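Local coordinates for protein putative branched-chain amino acid ABC transporter (Chromobacterium violaceum, PDB 4PYR) that is a putative periplasmic binding protein-like lipoprotein of the LppC family that binds glutathione between its lobes and may regulate an enzyme, at residues F219-W224 / T247-A252. Sequence-based numbering, arbitrary orientation.
Sequences FIDMPW and TERLYA
Trp224 lays one face of its indole under the methyl of Ala252, whose CB stands 4.1 Å from the centroid of the five-membered ring in a CH-pi contact; CG anti to the backbone N (chi1 -174°) swings the indole toward the helix. The protein has the two-lobed periplasmic-binding-protein fold, and here the end of strand 218-220, with the turn into helix 223-226, meets helix 245-265, whose Leu250 and Tyr251 also touch helix 16-33. The small side chain of Ala252 suits this spot, because its methyl touches both the indole and the selenium of Met222 (selenomethionine), with CB to SE at 3.6 Å. Met222, the N-cap residue of helix 223-226, runs its extended, unbranched chain across the aliphatic part of Arg249, and its CE lies 3.5 Å from Arg249 CB. Its side chain also comes close to that of Leu104, a residue of the glutathione site. The buried indole N-H calls for an acceptor, and Trp224 NE1 donates to Glu248 OE2 at 2.8 Å in a bent bond (146°), OE2 tilted from the ring plane. Farther round, Trp224 CZ2 touches Tyr251 CE2, the two rings inclined obliquely; the Tyr251 hydroxyl is hydrogen-bonded to Pro237 O. Beyond the apolar patch, Asp221 and Arg249 meet tip to tip in a side-on salt bridge, their planes nearly coplanar. Arg249 NH2 reaches Asp221 OD2 at 2.8 Å, almost straight; Asn206 ND2 also hydrogen-bonds OD2, and Asn206 O accepts from NH2. The short carboxylate of Asp221 suits this turn, for OD1 accepts Arg249 NE on its syn side at 3.1 Å and the backbone N of Met222 on its anti side at 2.8 Å.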
ATOM      1  N   PHE A 219      11.914   3.914  -8.801  1.00 18.29           N
ATOM      2  CA  PHE A 219      10.793   3.964  -7.870  1.00 17.60           C
ATOM      3  C   PHE A 219      10.513   2.567  -7.318  1.00 19.55           C
ATOM      4  O   PHE A 219      11.088   1.589  -7.755  1.00 21.99           O
ATOM      5  CB  PHE A 219       9.574   4.562  -8.581  1.00 19.52           C
ATOM      6  CG  PHE A 219       8.939   3.651  -9.594  1.00 20.05           C
ATOM      7  CD1 PHE A 219       9.541   3.414 -10.810  1.00 21.65           C
ATOM      8  CD2 PHE A 219       7.721   3.031  -9.327  1.00 21.98           C
ATOM      9  CE1 PHE A 219       8.973   2.556 -11.728  1.00 22.44           C
ATOM     10  CE2 PHE A 219       7.116   2.215 -10.272  1.00 23.60           C
ATOM     11  CZ  PHE A 219       7.752   1.949 -11.456  1.00 23.49           C
ATOM     12  N   ILE A 220       9.690   2.534  -6.273  1.00 17.22           N
ATOM     13  CA  ILE A 220       9.243   1.274  -5.692  1.00 18.97           C
ATOM     14  C   ILE A 220       7.756   1.149  -5.885  1.00 18.63           C
ATOM     15  O   ILE A 220       7.013   2.134  -5.845  1.00 19.53           O
ATOM     16  CB  ILE A 220       9.648   1.139  -4.191  1.00 20.62           C
ATOM     17  CG1 ILE A 220       9.146   2.312  -3.365  1.00 21.16           C
ATOM     18  CG2 ILE A 220      11.176   1.058  -4.065  1.00 20.16           C
ATOM     19  CD1 ILE A 220       9.394   2.132  -1.879  1.00 23.47           C
ATOM     20  N   ASP A 221       7.319  -0.076  -6.144  1.00 22.74           N
ATOM     21  CA  ASP A 221       5.916  -0.362  -6.319  1.00 22.22           C
ATOM     22  C   ASP A 221       5.709  -1.873  -6.185  1.00 20.01           C
ATOM     23  O   ASP A 221       6.658  -2.613  -5.982  1.00 20.79           O
ATOM     24  CB  ASP A 221       5.424   0.134  -7.710  1.00 21.76           C
ATOM     25  CG  ASP A 221       3.945   0.509  -7.742  1.00 22.01           C
ATOM     26  OD1 ASP A 221       3.171   0.148  -6.860  1.00 19.90           O
ATOM     27  OD2 ASP A 221       3.539   1.222  -8.709  1.00 22.86           O
HETATM   28  N   MSE A 222       4.481  -2.302  -6.323  1.00 18.29           N
HETATM   29  CA  MSE A 222       4.108  -3.684  -6.226  1.00 18.27           C
HETATM   30  C   MSE A 222       4.764  -4.610  -7.213  1.00 19.36           C
HETATM   31  O   MSE A 222       4.897  -4.282  -8.382  1.00 19.42           O
HETATM   32  CB  MSE A 222       2.630  -3.823  -6.513  1.00 19.55           C
HETATM   33  CG  MSE A 222       1.789  -3.045  -5.530  1.00 21.94           C
HETATM   34 SE   MSE A 222      -0.058  -3.591  -5.876  1.00 25.16          SE
HETATM   35  CE  MSE A 222      -0.718  -2.659  -4.253  1.00 21.97           C
ATOM     36  N   PRO A 223       5.136  -5.825  -6.776  1.00 19.34           N
ATOM     37  CA  PRO A 223       5.490  -6.911  -7.723  1.00 19.22           C
ATOM     38  C   PRO A 223       4.462  -7.079  -8.831  1.00 18.85           C
ATOM     39  O   PRO A 223       4.832  -7.382  -9.994  1.00 20.42           O
ATOM     40  CB  PRO A 223       5.523  -8.158  -6.822  1.00 19.93           C
ATOM     41  CG  PRO A 223       5.920  -7.597  -5.519  1.00 19.18           C
ATOM     42  CD  PRO A 223       5.199  -6.277  -5.374  1.00 18.44           C
ATOM     43  N   TRP A 224       3.197  -6.829  -8.500  1.00 17.28           N
ATOM     44  CA  TRP A 224       2.123  -6.952  -9.466  1.00 17.66           C
ATOM     45  C   TRP A 224       2.419  -6.167 -10.773  1.00 19.37           C
ATOM     46  O   TRP A 224       2.046  -6.628 -11.878  1.00 19.62           O
ATOM     47  CB  TRP A 224       0.818  -6.470  -8.838  1.00 18.11           C
ATOM     48  CG  TRP A 224      -0.379  -6.678  -9.711  1.00 19.38           C
ATOM     49  CD1 TRP A 224      -1.152  -5.714 -10.299  1.00 20.19           C
ATOM     50  CD2 TRP A 224      -0.975  -7.931 -10.044  1.00 18.04           C
ATOM     51  NE1 TRP A 224      -2.186  -6.300 -10.996  1.00 21.18           N
ATOM     52  CE2 TRP A 224      -2.102  -7.661 -10.846  1.00 18.55           C
ATOM     53  CE3 TRP A 224      -0.655  -9.252  -9.768  1.00 17.23           C
ATOM     54  CZ2 TRP A 224      -2.886  -8.667 -11.382  1.00 19.93           C
ATOM     55  CZ3 TRP A 224      -1.453 -10.244 -10.290  1.00 19.50           C
ATOM     56  CH2 TRP A 224      -2.543  -9.949 -11.067  1.00 19.28           C
ATOM     57  N   THR A 247      -6.358   2.084  -8.923  1.00 27.00           N
ATOM     58  CA  THR A 247      -7.393   1.064  -8.842  1.00 22.82           C
ATOM     59  C   THR A 247      -6.891  -0.398  -8.927  1.00 21.88           C
ATOM     60  O   THR A 247      -7.315  -1.269  -8.167  1.00 27.79           O
ATOM     61  CB  THR A 247      -8.437   1.286  -9.926  1.00 26.02           C
ATOM     62  OG1 THR A 247      -8.901   2.638  -9.853  1.00 32.30           O
ATOM     63  CG2 THR A 247      -9.579   0.367  -9.773  1.00 25.78           C
ATOM     64  N   GLU A 248      -6.022  -0.675  -9.896  1.00 25.41           N
ATOM     65  CA  GLU A 248      -5.404  -1.979 -10.020  1.00 24.09           C
ATOM     66  C   GLU A 248      -4.639  -2.348  -8.745  1.00 23.27           C
ATOM     67  O   GLU A 248      -4.569  -3.525  -8.413  1.00 20.87           O
ATOM     68  CB  GLU A 248      -4.486  -2.021 -11.223  1.00 21.09           C
ATOM     69  CG  GLU A 248      -3.949  -3.410 -11.447  1.00 22.27           C
ATOM     70  CD  GLU A 248      -3.529  -3.704 -12.870  1.00 23.62           C
ATOM     71  OE1 GLU A 248      -3.468  -2.775 -13.696  1.00 25.59           O
ATOM     72  OE2 GLU A 248      -3.272  -4.897 -13.152  1.00 27.54           O
ATOM     73  N   ARG A 249      -4.095  -1.361  -8.021  1.00 22.66           N
ATOM     74  CA  ARG A 249      -3.485  -1.663  -6.725  1.00 20.54           C
ATOM     75  C   ARG A 249      -4.538  -2.284  -5.813  1.00 20.64           C
ATOM     76  O   ARG A 249      -4.176  -3.124  -5.004  1.00 19.23           O
ATOM     77  CB  ARG A 249      -2.791  -0.458  -6.048  1.00 22.88           C
ATOM     78  CG  ARG A 249      -1.449  -0.086  -6.701  1.00 22.65           C
ATOM     79  CD  ARG A 249      -0.651   1.013  -6.002  1.00 23.87           C
ATOM     80  NE  ARG A 249       0.368   1.409  -6.944  1.00 26.35           N
ATOM     81  CZ  ARG A 249       0.234   2.433  -7.785  1.00 24.80           C
ATOM     82  NH1 ARG A 249      -0.829   3.237  -7.714  1.00 30.50           N
ATOM     83  NH2 ARG A 249       1.188   2.681  -8.665  1.00 26.00           N
ATOM     84  N   LEU A 250      -5.798  -1.860  -5.932  1.00 19.08           N
ATOM     85  CA  LEU A 250      -6.863  -2.406  -5.070  1.00 18.81           C
ATOM     86  C   LEU A 250      -7.229  -3.820  -5.465  1.00 19.25           C
ATOM     87  O   LEU A 250      -7.571  -4.633  -4.632  1.00 17.44           O
ATOM     88  CB  LEU A 250      -8.121  -1.545  -5.061  1.00 21.40           C
ATOM     89  CG  LEU A 250      -7.944  -0.114  -4.561  1.00 23.80           C
ATOM     90  CD1 LEU A 250      -9.170   0.720  -4.880  1.00 23.96           C
ATOM     91  CD2 LEU A 250      -7.657  -0.133  -3.056  1.00 27.49           C
ATOM     92  N   TYR A 251      -7.155  -4.141  -6.749  1.00 18.67           N
ATOM     93  CA  TYR A 251      -7.355  -5.516  -7.219  1.00 17.22           C
ATOM     94  C   TYR A 251      -6.277  -6.436  -6.637  1.00 16.56           C
ATOM     95  O   TYR A 251      -6.591  -7.530  -6.091  1.00 16.40           O
ATOM     96  CB  TYR A 251      -7.297  -5.511  -8.756  1.00 18.97           C
ATOM     97  CG  TYR A 251      -7.414  -6.861  -9.428  1.00 16.50           C
ATOM     98  CD1 TYR A 251      -8.667  -7.445  -9.676  1.00 17.25           C
ATOM     99  CD2 TYR A 251      -6.281  -7.555  -9.851  1.00 16.80           C
ATOM    100  CE1 TYR A 251      -8.780  -8.670 -10.343  1.00 17.88           C
ATOM    101  CE2 TYR A 251      -6.370  -8.799 -10.493  1.00 17.80           C
ATOM    102  CZ  TYR A 251      -7.609  -9.350 -10.756  1.00 17.91           C
ATOM    103  OH  TYR A 251      -7.723 -10.560 -11.407  1.00 18.29           O
ATOM    104  N   ALA A 252      -5.034  -5.977  -6.686  1.00 15.73           N
ATOM    105  CA  ALA A 252      -3.910  -6.733  -6.167  1.00 16.04           C
ATOM    106  C   ALA A 252      -4.059  -6.849  -4.660  1.00 15.18           C
ATOM    107  O   ALA A 252      -3.719  -7.883  -4.097  1.00 15.30           O
ATOM    108  CB  ALA A 252      -2.581  -6.092  -6.545  1.00 16.95           C
TER